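Local coordinates for protein polyprenyl synthetase (Zymomonas mobilis subsp. mobilis, PDB 4KKM) that probably condenses isopentenyl diphosphate with allylic diphosphates into longer prenyl diphosphates, as a metal-dependent prenyltransferase of the farnesyl/geranylgeranyl diphosphate synthase family, at residues Pro47-Glu50 / Asp51-Arg55; Ala59-Tyr62 / Ala63-Gly67; Arg284-Ala287 / Gln288-Asp292; Ser303-Asp306 / Tyr307-Ile311. One frame throughout, in Å; residues are numbered along the deposited sequence.

How the interactions relate
Interactions 1 and 2 mark the two ends of one short helix, 54-64: its N-terminal entry and its last turn. They touch through V48 CG2 and R61 CD, 3.5 Å apart, with centres about 15 Å apart. Interactions 3 and 4 belong to consecutive C-terminal helices, 280-296 and 306-314; their centres are about 17 Å apart and their nearest atoms about 6 Å. Interaction 1 lies across the chain's centre from both, about 47 Å from interaction 3 between centres. Interaction 2 comes nearer the calcium site of D108 and D114, the side chain of A63 being about 12 Å from that of D108; the other three interactions lie away from it.

Interaction 1 (Pro47-Glu50 / Asp51-Arg55); sequences PVPE and DPRRR. With ACT (acetate ion), chain E.
P49 and D51 meet in a local surface contact where the loop after helix 24-45 turns into helix 54-64. P49 CB lies 3.7 Å from D51 OD1, while P49 CG rests 3.8 Å from R53 CB and over one face of the R53 guanidinium, the two side chains crossing at about a right angle. D51 CG sits between its own backbone N and carbonyl carbon (chi1 68°), which turns the carboxylate toward the start of the helix. There OD1 takes two bonds: R53 N at 2.9 Å, nearly in line with the C-O bond, and R53 NE at 3.0 Å on the syn side. R53 NH2 reaches the syn lone pair of D51 OD2 at 2.9 Å, and this side-on, two-nitrogen grip lies close to the guanidinium plane. The bend of R53 at chi3 (-61°) folds the chain back for it. R53 NH1 continues outward to D175 and K174 of the second subunit, tying the cap to the dimer interface. An alanine in place of D51 would probably leave R53 N without its side-chain acceptor and R53 NE and NH2 without their carboxylate, the guanidinium being held less firmly beside P49. V48 CG1 packs on R54 CG at 3.8 Å, and R54 CB approaches P49 O, a buried carbonyl oxygen with no partner in the model. R55 NH1 donates to an acetate, probably from the crystallisation liquor. The type I turn D51-R54, closed by R54 N to D51 O, together with the aspartate's bond to R53 N, is characteristic of a capped helix N-terminus.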
ATOM      1  N   PRO B  47      -2.355   2.071 -18.421  1.00 30.88           N
ATOM      2  CA  PRO B  47      -3.244   1.930 -19.577  1.00 35.06           C
ATOM      3  C   PRO B  47      -4.688   1.754 -19.121  1.00 38.14           C
ATOM      4  O   PRO B  47      -4.932   1.073 -18.125  1.00 34.79           O
ATOM      5  CB  PRO B  47      -2.735   0.656 -20.263  1.00 35.79           C
ATOM      6  CG  PRO B  47      -2.068  -0.118 -19.180  1.00 34.29           C
ATOM      7  CD  PRO B  47      -1.462   0.908 -18.259  1.00 30.01           C
ATOM      8  N   VAL B  48      -5.622   2.379 -19.833  1.00 39.14           N
ATOM      9  CA  VAL B  48      -7.034   2.351 -19.457  1.00 32.91           C
ATOM     10  C   VAL B  48      -7.730   1.120 -20.018  1.00 31.38           C
ATOM     11  O   VAL B  48      -7.844   0.974 -21.229  1.00 38.41           O
ATOM     12  CB  VAL B  48      -7.775   3.594 -19.987  1.00 36.64           C
ATOM     13  CG1 VAL B  48      -9.263   3.519 -19.633  1.00 31.19           C
ATOM     14  CG2 VAL B  48      -7.137   4.869 -19.444  1.00 35.41           C
ATOM     15  N   PRO B  49      -8.212   0.233 -19.138  1.00 35.66           N
ATOM     16  CA  PRO B  49      -8.902  -0.960 -19.637  1.00 34.16           C
ATOM     17  C   PRO B  49     -10.319  -0.647 -20.105  1.00 37.82           C
ATOM     18  O   PRO B  49     -10.901   0.360 -19.706  1.00 36.83           O
ATOM     19  CB  PRO B  49      -8.939  -1.877 -18.416  1.00 33.68           C
ATOM     20  CG  PRO B  49      -8.931  -0.946 -17.248  1.00 36.25           C
ATOM     21  CD  PRO B  49      -8.110   0.254 -17.668  1.00 33.11           C
ATOM     22  N   GLU B  50     -10.866  -1.508 -20.952  1.00 38.21           N
ATOM     23  CA  GLU B  50     -12.243  -1.350 -21.392  1.00 38.47           C
ATOM     24  C   GLU B  50     -13.181  -2.221 -20.556  1.00 35.65           C
ATOM     25  O   GLU B  50     -14.405  -2.128 -20.680  1.00 39.33           O
ATOM     26  CB  GLU B  50     -12.375  -1.650 -22.887  1.00 45.10           C
ATOM     27  CG  GLU B  50     -11.623  -0.655 -23.763  1.00 44.90           C
ATOM     28  CD  GLU B  50     -12.063  -0.694 -25.209  1.00 50.51           C
ATOM     29  OE1 GLU B  50     -12.461  -1.781 -25.684  1.00 48.47           O
ATOM     30  OE2 GLU B  50     -12.021   0.367 -25.869  1.00 52.54           O
ATOM     31  N   ASP B  51     -12.604  -3.063 -19.700  1.00 29.65           N
ATOM     32  CA  ASP B  51     -13.407  -3.808 -18.730  1.00 30.51           C
ATOM     33  C   ASP B  51     -13.861  -2.828 -17.633  1.00 32.41           C
ATOM     34  O   ASP B  51     -13.453  -1.666 -17.655  1.00 30.44           O
ATOM     35  CB  ASP B  51     -12.667  -5.064 -18.204  1.00 31.84           C
ATOM     36  CG  ASP B  51     -11.449  -4.748 -17.335  1.00 35.46           C
ATOM     37  OD1 ASP B  51     -11.472  -3.795 -16.526  1.00 34.27           O
ATOM     38  OD2 ASP B  51     -10.455  -5.492 -17.453  1.00 37.57           O
ATOM     39  N   PRO B  52     -14.717  -3.270 -16.692  1.00 33.39           N
ATOM     40  CA  PRO B  52     -15.241  -2.264 -15.755  1.00 27.36           C
ATOM     41  C   PRO B  52     -14.240  -1.620 -14.788  1.00 27.23           C
ATOM     42  O   PRO B  52     -14.661  -0.814 -13.959  1.00 26.35           O
ATOM     43  CB  PRO B  52     -16.331  -3.031 -14.990  1.00 31.16           C
ATOM     44  CG  PRO B  52     -16.785  -4.084 -15.958  1.00 32.09           C
ATOM     45  CD  PRO B  52     -15.520  -4.511 -16.658  1.00 31.97           C
ATOM     46  N   ARG B  53     -12.954  -1.945 -14.887  1.00 25.78           N
ATOM     47  CA  ARG B  53     -11.937  -1.223 -14.123  1.00 26.44           C
ATOM     48  C   ARG B  53     -11.634   0.141 -14.742  1.00 30.28           C
ATOM     49  O   ARG B  53     -10.770   0.870 -14.251  1.00 27.39           O
ATOM     50  CB  ARG B  53     -10.644  -2.030 -14.030  1.00 27.04           C
ATOM     51  CG  ARG B  53     -10.749  -3.297 -13.188  1.00 28.21           C
ATOM     52  CD  ARG B  53      -9.455  -4.065 -13.275  1.00 26.83           C
ATOM     53  NE  ARG B  53      -9.187  -4.443 -14.659  1.00 29.49           N
ATOM     54  CZ  ARG B  53      -7.991  -4.793 -15.112  1.00 37.42           C
ATOM     55  NH1 ARG B  53      -6.950  -4.803 -14.287  1.00 34.86           N
ATOM     56  NH2 ARG B  53      -7.834  -5.125 -16.385  1.00 37.85           N
ATOM     57  N   ARG B  54     -12.342   0.480 -15.815  1.00 29.04           N
ATOM     58  CA  ARG B  54     -12.078   1.721 -16.537  1.00 25.75           C
ATOM     59  C   ARG B  54     -12.034   2.942 -15.612  1.00 31.23           C
ATOM     60  O   ARG B  54     -11.071   3.712 -15.627  1.00 27.22           O
ATOM     61  CB  ARG B  54     -13.118   1.932 -17.637  1.00 31.45           C
ATOM     62  CG  ARG B  54     -12.834   3.138 -18.520  1.00 34.64           C
ATOM     63  CD  ARG B  54     -13.819   3.191 -19.684  1.00 30.42           C
ATOM     64  NE  ARG B  54     -13.403   4.158 -20.696  1.00 45.29           N
ATOM     65  CZ  ARG B  54     -14.122   4.460 -21.772  1.00 57.54           C
ATOM     66  NH1 ARG B  54     -13.676   5.356 -22.645  1.00 52.28           N
ATOM     67  NH2 ARG B  54     -15.293   3.869 -21.970  1.00 61.28           N
ATOM     68  N   ARG B  55     -13.071   3.096 -14.797  1.00 30.62           N
ATOM     69  CA  ARG B  55     -13.210   4.272 -13.945  1.00 31.29           C
ATOM     70  C   ARG B  55     -12.078   4.353 -12.932  1.00 31.82           C
ATOM     71  O   ARG B  55     -11.523   5.425 -12.689  1.00 26.79           O
ATOM     72  CB  ARG B  55     -14.560   4.247 -13.226  1.00 30.04           C
ATOM     73  CG  ARG B  55     -14.866   5.496 -12.412  1.00 33.65           C
ATOM     74  CD  ARG B  55     -16.255   5.398 -11.785  1.00 35.70           C
ATOM     75  NE  ARG B  55     -16.716   6.668 -11.224  1.00 34.24           N
ATOM     76  CZ  ARG B  55     -17.385   7.595 -11.905  1.00 39.14           C
ATOM     77  NH1 ARG B  55     -17.677   7.406 -13.187  1.00 38.68           N
ATOM     78  NH2 ARG B  55     -17.768   8.711 -11.301  1.00 42.12           N
TER
HETATM   79  C   ACT E 303     -16.953   5.859 -16.809  1.00 53.88           C
HETATM   80  O   ACT E 303     -17.303   6.979 -17.257  1.00 45.77           O
HETATM   81  OXT ACT E 303     -16.376   5.848 -15.689  1.00 48.42           O
HETATM   82  CH3 ACT E 303     -17.209   4.601 -17.587  1.00 54.09           C

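Interaction 2 (Ala59-Tyr62 / Ala63-Gly67); sequences AMRY and AAIGG
R61 O accepts from I65 N at 2.8 Å, the shortest of three successive i to i+4 bonds that close the last turn of helix 54-64. A64 N to M60 O (2.9 Å) and A63 N to A59 O (3.1 Å) precede it, each donor tilted somewhat from the carbonyl plane. The backbone abandons helical angles at I65, making this a helix C-terminus, after which the chain runs into G66 and G67; G66 has positive phi. The side chains of R61 and I65 lie alongside each other and point the same way. I65 CD1 sits 4.0 Å from R61 CZ, over the centre of one guanidinium face, and equally close to R61 CB. The bend of R61 at chi3 (66°) brings the flat group back over that methyl, while R61 NH1 donates to L46 O, just after helix 24-45. I65 also packs on D39, F42 and A43 of that helix. Y62 CG is anti to the backbone N (chi1 177°), and the ring leaves the helix toward P123, whose O bonds its OH, with K122 in a cation-pi contact and K122 NZ bonded to Y62 O.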
ATOM      1  N   ALA B  59      -9.452   7.351 -12.751  1.00 25.76           N
ATOM      2  CA  ALA B  59      -9.294   8.102 -11.505  1.00 27.55           C
ATOM      3  C   ALA B  59      -7.828   8.171 -11.084  1.00 27.51           C
ATOM      4  O   ALA B  59      -7.340   9.221 -10.644  1.00 24.30           O
ATOM      5  CB  ALA B  59     -10.151   7.482 -10.382  1.00 24.18           C
ATOM      6  N   MET B  60      -7.127   7.054 -11.222  1.00 22.95           N
ATOM      7  CA  MET B  60      -5.701   7.014 -10.906  1.00 24.87           C
ATOM      8  C   MET B  60      -4.936   7.977 -11.810  1.00 27.41           C
ATOM      9  O   MET B  60      -4.067   8.721 -11.352  1.00 25.39           O
ATOM     10  CB  MET B  60      -5.147   5.591 -11.047  1.00 24.03           C
ATOM     11  CG  MET B  60      -5.702   4.593 -10.024  1.00 23.56           C
ATOM     12  SD  MET B  60      -5.277   2.878 -10.402  1.00 23.45           S
ATOM     13  CE  MET B  60      -3.546   2.821  -9.883  1.00 19.38           C
ATOM     14  N   ARG B  61      -5.271   7.964 -13.096  1.00 26.81           N
ATOM     15  CA  ARG B  61      -4.602   8.835 -14.056  1.00 27.25           C
ATOM     16  C   ARG B  61      -4.912  10.300 -13.776  1.00 30.03           C
ATOM     17  O   ARG B  61      -4.032  11.158 -13.841  1.00 30.99           O
ATOM     18  CB  ARG B  61      -5.013   8.467 -15.487  1.00 29.95           C
ATOM     19  CG  ARG B  61      -4.438   7.140 -15.969  1.00 29.61           C
ATOM     20  CD  ARG B  61      -5.068   6.685 -17.284  1.00 28.70           C
ATOM     21  NE  ARG B  61      -4.733   7.579 -18.390  1.00 30.90           N
ATOM     22  CZ  ARG B  61      -3.660   7.449 -19.167  1.00 39.19           C
ATOM     23  NH1 ARG B  61      -2.805   6.454 -18.973  1.00 31.46           N
ATOM     24  NH2 ARG B  61      -3.438   8.324 -20.143  1.00 43.69           N
ATOM     25  N   TYR B  62      -6.178  10.582 -13.481  1.00 32.32           N
ATOM     26  CA  TYR B  62      -6.591  11.942 -13.169  1.00 29.00           C
ATOM     27  C   TYR B  62      -5.795  12.511 -11.997  1.00 26.39           C
ATOM     28  O   TYR B  62      -5.382  13.674 -12.016  1.00 27.66           O
ATOM     29  CB  TYR B  62      -8.086  11.983 -12.853  1.00 28.37           C
ATOM     30  CG  TYR B  62      -8.571  13.349 -12.439  1.00 31.72           C
ATOM     31  CD1 TYR B  62      -8.881  14.316 -13.391  1.00 36.10           C
ATOM     32  CD2 TYR B  62      -8.725  13.675 -11.099  1.00 31.26           C
ATOM     33  CE1 TYR B  62      -9.327  15.565 -13.017  1.00 38.44           C
ATOM     34  CE2 TYR B  62      -9.165  14.920 -10.717  1.00 34.59           C
ATOM     35  CZ  TYR B  62      -9.468  15.859 -11.678  1.00 38.97           C
ATOM     36  OH  TYR B  62      -9.909  17.102 -11.296  1.00 44.77           O
ATOM     37  N   ALA B  63      -5.580  11.691 -10.977  1.00 28.21           N
ATOM     38  CA  ALA B  63      -4.860  12.128  -9.783  1.00 24.92           C
ATOM     39  C   ALA B  63      -3.366  12.241 -10.034  1.00 27.72           C
ATOM     40  O   ALA B  63      -2.733  13.202  -9.600  1.00 27.08           O
ATOM     41  CB  ALA B  63      -5.107  11.155  -8.635  1.00 24.64           C
ATOM     42  N   ALA B  64      -2.807  11.250 -10.726  1.00 26.98           N
ATOM     43  CA  ALA B  64      -1.354  11.134 -10.881  1.00 27.74           C
ATOM     44  C   ALA B  64      -0.760  11.970 -12.014  1.00 32.87           C
ATOM     45  O   ALA B  64       0.390  12.405 -11.928  1.00 31.52           O
ATOM     46  CB  ALA B  64      -0.959   9.674 -11.051  1.00 26.09           C
ATOM     47  N   ILE B  65      -1.535  12.179 -13.074  1.00 26.87           N
ATOM     48  CA  ILE B  65      -1.032  12.864 -14.261  1.00 31.84           C
ATOM     49  C   ILE B  65      -1.408  14.339 -14.283  1.00 43.48           C
ATOM     50  O   ILE B  65      -2.536  14.705 -13.955  1.00 42.19           O
ATOM     51  CB  ILE B  65      -1.536  12.193 -15.561  1.00 33.17           C
ATOM     52  CG1 ILE B  65      -1.026  10.755 -15.651  1.00 33.25           C
ATOM     53  CG2 ILE B  65      -1.107  12.989 -16.792  1.00 38.92           C
ATOM     54  CD1 ILE B  65      -1.559  10.004 -16.860  1.00 38.83           C
ATOM     55  N   GLY B  66      -0.449  15.179 -14.667  1.00 54.84           N
ATOM     56  CA  GLY B  66      -0.676  16.605 -14.791  1.00 69.25           C
ATOM     57  C   GLY B  66      -0.816  17.241 -13.425  1.00 79.43           C
ATOM     58  O   GLY B  66      -1.840  17.849 -13.115  1.00 87.35           O
ATOM     59  N   GLY B  67       0.219  17.089 -12.605  1.00 80.89           N
ATOM     60  CA  GLY B  67       0.200  17.594 -11.245  1.00 82.13           C
ATOM     61  C   GLY B  67       0.251  19.108 -11.162  1.00 85.06           C
ATOM     62  O   GLY B  67      -0.433  19.812 -11.904  1.00 90.00           O
TER

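Interaction 3 (Arg284-Ala287 / Gln288-Asp292); sequences RSQA and QALVD
Q286 O accepts from L290 N at 2.8 Å, the shortest of four consecutive i to i+4 bonds across this part of helix 280-296. A289 N bonds S285 O at 2.9 Å, while Q288 N to R284 O and V291 N to A287 O are longer, both 3.2 Å. Their N-H...acceptor angles run from 147° at V291 to 160° at A289, and every donor is tilted out of the carbonyl plane. Each carbonyl from R284 to A287 is therefore matched with an amide one turn on, the regular alpha-helical ladder of a C-terminal helix in this largely helical prenyl synthase fold. D292 N carries it on to Q288 O at 3.2 Å. Q288 O also draws a weak bond from V291 N. Side chains crowd some of these acceptors: L290 CG lies 3.1 Å from Q286 O, with CD1 close behind and L290 CG beside its backbone N (chi1 -77°). V291 CG2 likewise leans on A287 O. The hydroxyl of S285 turns back along the helix, where S285 OG bonds K282 O and, weakly, E281 O. On the buried face A287 packs against I245 and L290 against D238, L241 and I245 of helix 226-253; V291 and Q288 meet V316.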
ATOM      1  N   ARG B 284      10.619  32.374  11.390  1.00 35.26           N
ATOM      2  CA  ARG B 284      11.305  32.874  10.200  1.00 43.11           C
ATOM      3  C   ARG B 284      12.796  32.566  10.228  1.00 39.50           C
ATOM      4  O   ARG B 284      13.365  32.071   9.251  1.00 39.57           O
ATOM      5  CB  ARG B 284      11.143  34.385  10.101  1.00 54.85           C
ATOM      6  CG  ARG B 284      10.013  34.872   9.223  1.00 63.87           C
ATOM      7  CD  ARG B 284      10.103  36.388   9.133  1.00 72.10           C
ATOM      8  NE  ARG B 284       9.002  37.007   8.402  1.00 77.05           N
ATOM      9  CZ  ARG B 284       8.546  38.228   8.663  1.00 81.62           C
ATOM     10  NH1 ARG B 284       9.091  38.939   9.643  1.00 81.56           N
ATOM     11  NH2 ARG B 284       7.542  38.735   7.957  1.00 82.71           N
ATOM     12  N   SER B 285      13.434  32.880  11.349  1.00 36.76           N
ATOM     13  CA  SER B 285      14.874  32.677  11.460  1.00 42.26           C
ATOM     14  C   SER B 285      15.235  31.194  11.466  1.00 40.42           C
ATOM     15  O   SER B 285      16.271  30.803  10.933  1.00 39.22           O
ATOM     16  CB  SER B 285      15.437  33.372  12.702  1.00 48.80           C
ATOM     17  OG  SER B 285      14.923  32.787  13.884  1.00 56.40           O
ATOM     18  N   GLN B 286      14.383  30.369  12.064  1.00 41.93           N
ATOM     19  CA  GLN B 286      14.672  28.941  12.125  1.00 41.54           C
ATOM     20  C   GLN B 286      14.538  28.280  10.757  1.00 40.64           C
ATOM     21  O   GLN B 286      15.346  27.422  10.403  1.00 39.48           O
ATOM     22  CB  GLN B 286      13.811  28.223  13.164  1.00 44.38           C
ATOM     23  CG  GLN B 286      14.574  27.105  13.865  1.00 58.37           C
ATOM     24  CD  GLN B 286      13.720  26.297  14.821  1.00 66.35           C
ATOM     25  OE1 GLN B 286      13.110  26.839  15.746  1.00 69.48           O
ATOM     26  NE2 GLN B 286      13.673  24.986  14.602  1.00 65.46           N
ATOM     27  N   ALA B 287      13.525  28.682   9.992  1.00 35.17           N
ATOM     28  CA  ALA B 287      13.372  28.204   8.617  1.00 37.30           C
ATOM     29  C   ALA B 287      14.637  28.507   7.821  1.00 39.29           C
ATOM     30  O   ALA B 287      15.146  27.661   7.087  1.00 38.39           O
ATOM     31  CB  ALA B 287      12.160  28.850   7.951  1.00 35.15           C
ATOM     32  N   GLN B 288      15.149  29.718   7.987  1.00 39.77           N
ATOM     33  CA  GLN B 288      16.355  30.138   7.286  1.00 41.27           C
ATOM     34  C   GLN B 288      17.577  29.339   7.730  1.00 43.05           C
ATOM     35  O   GLN B 288      18.364  28.877   6.895  1.00 38.66           O
ATOM     36  CB  GLN B 288      16.601  31.627   7.510  1.00 47.91           C
ATOM     37  CG  GLN B 288      17.559  32.233   6.513  1.00 56.86           C
ATOM     38  CD  GLN B 288      17.141  31.966   5.081  1.00 65.62           C
ATOM     39  OE1 GLN B 288      16.022  32.295   4.673  1.00 67.72           O
ATOM     40  NE2 GLN B 288      18.034  31.355   4.309  1.00 68.67           N
ATOM     41  N   ALA B 289      17.731  29.185   9.045  1.00 37.81           N
ATOM     42  CA  ALA B 289      18.852  28.430   9.604  1.00 40.00           C
ATOM     43  C   ALA B 289      18.830  26.981   9.129  1.00 38.49           C
ATOM     44  O   ALA B 289      19.874  26.396   8.844  1.00 36.43           O
ATOM     45  CB  ALA B 289      18.835  28.490  11.126  1.00 41.37           C
ATOM     46  N   LEU B 290      17.629  26.417   9.031  1.00 31.63           N
ATOM     47  CA  LEU B 290      17.454  25.035   8.596  1.00 33.58           C
ATOM     48  C   LEU B 290      17.897  24.822   7.154  1.00 35.32           C
ATOM     49  O   LEU B 290      18.425  23.761   6.802  1.00 36.51           O
ATOM     50  CB  LEU B 290      15.996  24.611   8.774  1.00 33.65           C
ATOM     51  CG  LEU B 290      15.617  24.297  10.220  1.00 35.11           C
ATOM     52  CD1 LEU B 290      14.119  24.386  10.402  1.00 31.25           C
ATOM     53  CD2 LEU B 290      16.136  22.917  10.600  1.00 38.97           C
ATOM     54  N   VAL B 291      17.688  25.835   6.321  1.00 33.16           N
ATOM     55  CA  VAL B 291      18.143  25.779   4.940  1.00 34.59           C
ATOM     56  C   VAL B 291      19.668  25.742   4.896  1.00 34.59           C
ATOM     57  O   VAL B 291      20.260  24.923   4.192  1.00 34.08           O
ATOM     58  CB  VAL B 291      17.620  26.979   4.118  1.00 41.99           C
ATOM     59  CG1 VAL B 291      18.357  27.078   2.792  1.00 42.75           C
ATOM     60  CG2 VAL B 291      16.112  26.858   3.901  1.00 46.23           C
ATOM     61  N   ASP B 292      20.302  26.627   5.660  1.00 34.18           N
ATOM     62  CA  ASP B 292      21.757  26.625   5.769  1.00 36.60           C
ATOM     63  C   ASP B 292      22.266  25.281   6.289  1.00 32.84           C
ATOM     64  O   ASP B 292      23.230  24.726   5.766  1.00 36.93           O
ATOM     65  CB  ASP B 292      22.231  27.758   6.685  1.00 42.85           C
ATOM     66  CG  ASP B 292      22.005  29.131   6.079  1.00 53.66           C
ATOM     67  OD1 ASP B 292      21.935  29.230   4.836  1.00 56.68           O
ATOM     68  OD2 ASP B 292      21.904  30.111   6.846  1.00 60.13           O
TER

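Interaction 4 (Ser303-Asp306 / Tyr307-Ile311); sequences SEAD and YLRSI
R309 reaches back over the start of helix 306-314 and meets A305 and D306. With CG anti to the carbonyl carbon (chi1 -67°) and the chain extended to NE, it runs toward the preceding 3-10 turn, passing R309 CG within 3.3 Å of A305 O. A305 CB then lies over one guanidinium face, 3.6 Å from R309 NH1 and off-centre toward the rim. D306 CG also stands beside its backbone N (chi1 -80°), a torsion that places the carboxylate at the guanidinium edge. R309 NH1 donates to D306 OD1 at 3.1 Å in a salt bridge, from above the carboxylate plane, with the two flat groups 66° apart. Main-chain bonds open the helix: A305 is its N-cap, and R309 N to A305 O (3.0 Å) and S310 N to D306 O (2.8 Å) begin the i to i+4 pattern, while D306 N bonds S303 O in the 3-10 turn before it. A water accepts from L308 N and donates to E304 O, bridging the two elements. R309 NH2 reaches F301 O and its NH1 G302 O, pinning the guanidinium to the loop before the helix. A leucine in place of R309 would probably leave D306 without its charged mate and those two loop carbonyls without these donors. Y307 directs its ring to N26 and M30 of helix 24-45, while L308 packs on A78 and T79 of helix 71-80.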
ATOM      1  N   SER B 303      30.033  20.187  -7.372  1.00 50.51           N
ATOM      2  CA  SER B 303      28.938  20.869  -8.056  1.00 51.51           C
ATOM      3  C   SER B 303      27.759  19.953  -8.376  1.00 47.88           C
ATOM      4  O   SER B 303      26.658  20.427  -8.664  1.00 49.91           O
ATOM      5  CB  SER B 303      29.445  21.526  -9.341  1.00 54.20           C
ATOM      6  OG  SER B 303      29.783  20.545 -10.303  1.00 56.84           O
ATOM      7  N   GLU B 304      27.981  18.642  -8.322  1.00 41.40           N
ATOM      8  CA  GLU B 304      26.912  17.684  -8.593  1.00 43.85           C
ATOM      9  C   GLU B 304      25.756  17.826  -7.593  1.00 42.91           C
ATOM     10  O   GLU B 304      24.645  17.354  -7.841  1.00 41.54           O
ATOM     11  CB  GLU B 304      27.449  16.244  -8.611  1.00 44.55           C
ATOM     12  CG  GLU B 304      27.970  15.731  -7.273  1.00 45.86           C
ATOM     13  CD  GLU B 304      29.393  16.170  -6.969  1.00 50.88           C
ATOM     14  OE1 GLU B 304      29.944  17.006  -7.720  1.00 53.21           O
ATOM     15  OE2 GLU B 304      29.964  15.669  -5.979  1.00 47.44           O
ATOM     16  N   ALA B 305      26.024  18.497  -6.477  1.00 39.71           N
ATOM     17  CA  ALA B 305      25.020  18.697  -5.435  1.00 41.06           C
ATOM     18  C   ALA B 305      24.301  20.037  -5.555  1.00 37.18           C
ATOM     19  O   ALA B 305      23.506  20.395  -4.688  1.00 36.09           O
ATOM     20  CB  ALA B 305      25.663  18.564  -4.051  1.00 37.93           C
ATOM     21  N   ASP B 306      24.575  20.777  -6.625  1.00 40.67           N
ATOM     22  CA  ASP B 306      23.987  22.109  -6.790  1.00 41.71           C
ATOM     23  C   ASP B 306      22.457  22.097  -6.886  1.00 40.20           C
ATOM     24  O   ASP B 306      21.799  23.026  -6.417  1.00 41.29           O
ATOM     25  CB  ASP B 306      24.595  22.847  -7.987  1.00 43.93           C
ATOM     26  CG  ASP B 306      25.941  23.474  -7.664  1.00 51.78           C
ATOM     27  OD1 ASP B 306      26.277  23.592  -6.462  1.00 49.50           O
ATOM     28  OD2 ASP B 306      26.656  23.859  -8.612  1.00 51.74           O
ATOM     29  N   TYR B 307      21.896  21.048  -7.481  1.00 42.99           N
ATOM     30  CA  TYR B 307      20.444  20.923  -7.576  1.00 39.89           C
ATOM     31  C   TYR B 307      19.799  20.834  -6.201  1.00 36.03           C
ATOM     32  O   TYR B 307      18.864  21.576  -5.896  1.00 37.36           O
ATOM     33  CB  TYR B 307      20.054  19.716  -8.428  1.00 43.42           C
ATOM     34  CG  TYR B 307      20.360  19.910  -9.890  1.00 52.34           C
ATOM     35  CD1 TYR B 307      19.737  20.918 -10.618  1.00 55.59           C
ATOM     36  CD2 TYR B 307      21.277  19.098 -10.544  1.00 56.95           C
ATOM     37  CE1 TYR B 307      20.012  21.109 -11.956  1.00 58.18           C
ATOM     38  CE2 TYR B 307      21.562  19.282 -11.884  1.00 61.23           C
ATOM     39  CZ  TYR B 307      20.924  20.287 -12.585  1.00 62.90           C
ATOM     40  OH  TYR B 307      21.200  20.473 -13.918  1.00 67.49           O
ATOM     41  N   LEU B 308      20.304  19.927  -5.372  1.00 36.21           N
ATOM     42  CA  LEU B 308      19.845  19.812  -3.991  1.00 34.69           C
ATOM     43  C   LEU B 308      20.028  21.121  -3.222  1.00 35.07           C
ATOM     44  O   LEU B 308      19.168  21.511  -2.436  1.00 33.80           O
ATOM     45  CB  LEU B 308      20.571  18.671  -3.274  1.00 32.67           C
ATOM     46  CG  LEU B 308      20.124  17.253  -3.649  1.00 29.13           C
ATOM     47  CD1 LEU B 308      20.946  16.220  -2.884  1.00 31.93           C
ATOM     48  CD2 LEU B 308      18.615  17.053  -3.412  1.00 27.75           C
ATOM     49  N   ARG B 309      21.147  21.795  -3.454  1.00 38.25           N
ATOM     50  CA  ARG B 309      21.393  23.085  -2.812  1.00 40.93           C
ATOM     51  C   ARG B 309      20.330  24.114  -3.209  1.00 39.47           C
ATOM     52  O   ARG B 309      19.754  24.779  -2.348  1.00 38.85           O
ATOM     53  CB  ARG B 309      22.810  23.592  -3.118  1.00 38.42           C
ATOM     54  CG  ARG B 309      23.915  22.747  -2.480  1.00 36.96           C
ATOM     55  CD  ARG B 309      25.316  23.310  -2.730  1.00 40.83           C
ATOM     56  NE  ARG B 309      26.344  22.443  -2.150  1.00 40.16           N
ATOM     57  CZ  ARG B 309      27.217  21.726  -2.853  1.00 42.98           C
ATOM     58  NH1 ARG B 309      27.220  21.779  -4.179  1.00 42.87           N
ATOM     59  NH2 ARG B 309      28.101  20.963  -2.224  1.00 43.97           N
ATOM     60  N   SER B 310      20.061  24.221  -4.511  1.00 41.25           N
ATOM     61  CA  SER B 310      19.032  25.125  -5.028  1.00 43.45           C
ATOM     62  C   SER B 310      17.643  24.790  -4.499  1.00 43.34           C
ATOM     63  O   SER B 310      16.849  25.686  -4.195  1.00 40.05           O
ATOM     64  CB  SER B 310      19.006  25.091  -6.557  1.00 44.74           C
ATOM     65  OG  SER B 310      20.158  25.712  -7.090  1.00 51.27           O
ATOM     66  N   ILE B 311      17.351  23.496  -4.402  1.00 39.61           N
ATOM     67  CA  ILE B 311      16.050  23.044  -3.934  1.00 37.62           C
ATOM     68  C   ILE B 311      15.815  23.512  -2.508  1.00 38.29           C
ATOM     69  O   ILE B 311      14.741  24.016  -2.192  1.00 37.52           O
ATOM     70  CB  ILE B 311      15.903  21.507  -4.041  1.00 38.62           C
ATOM     71  CG1 ILE B 311      15.759  21.099  -5.507  1.00 39.17           C
ATOM     72  CG2 ILE B 311      14.707  21.016  -3.224  1.00 35.21           C
ATOM     73  CD1 ILE B 311      15.944  19.619  -5.745  1.00 39.65           C
TER
HETATM   74  O   HOH W   1      22.082  17.646  -6.682  1.00 36.69           O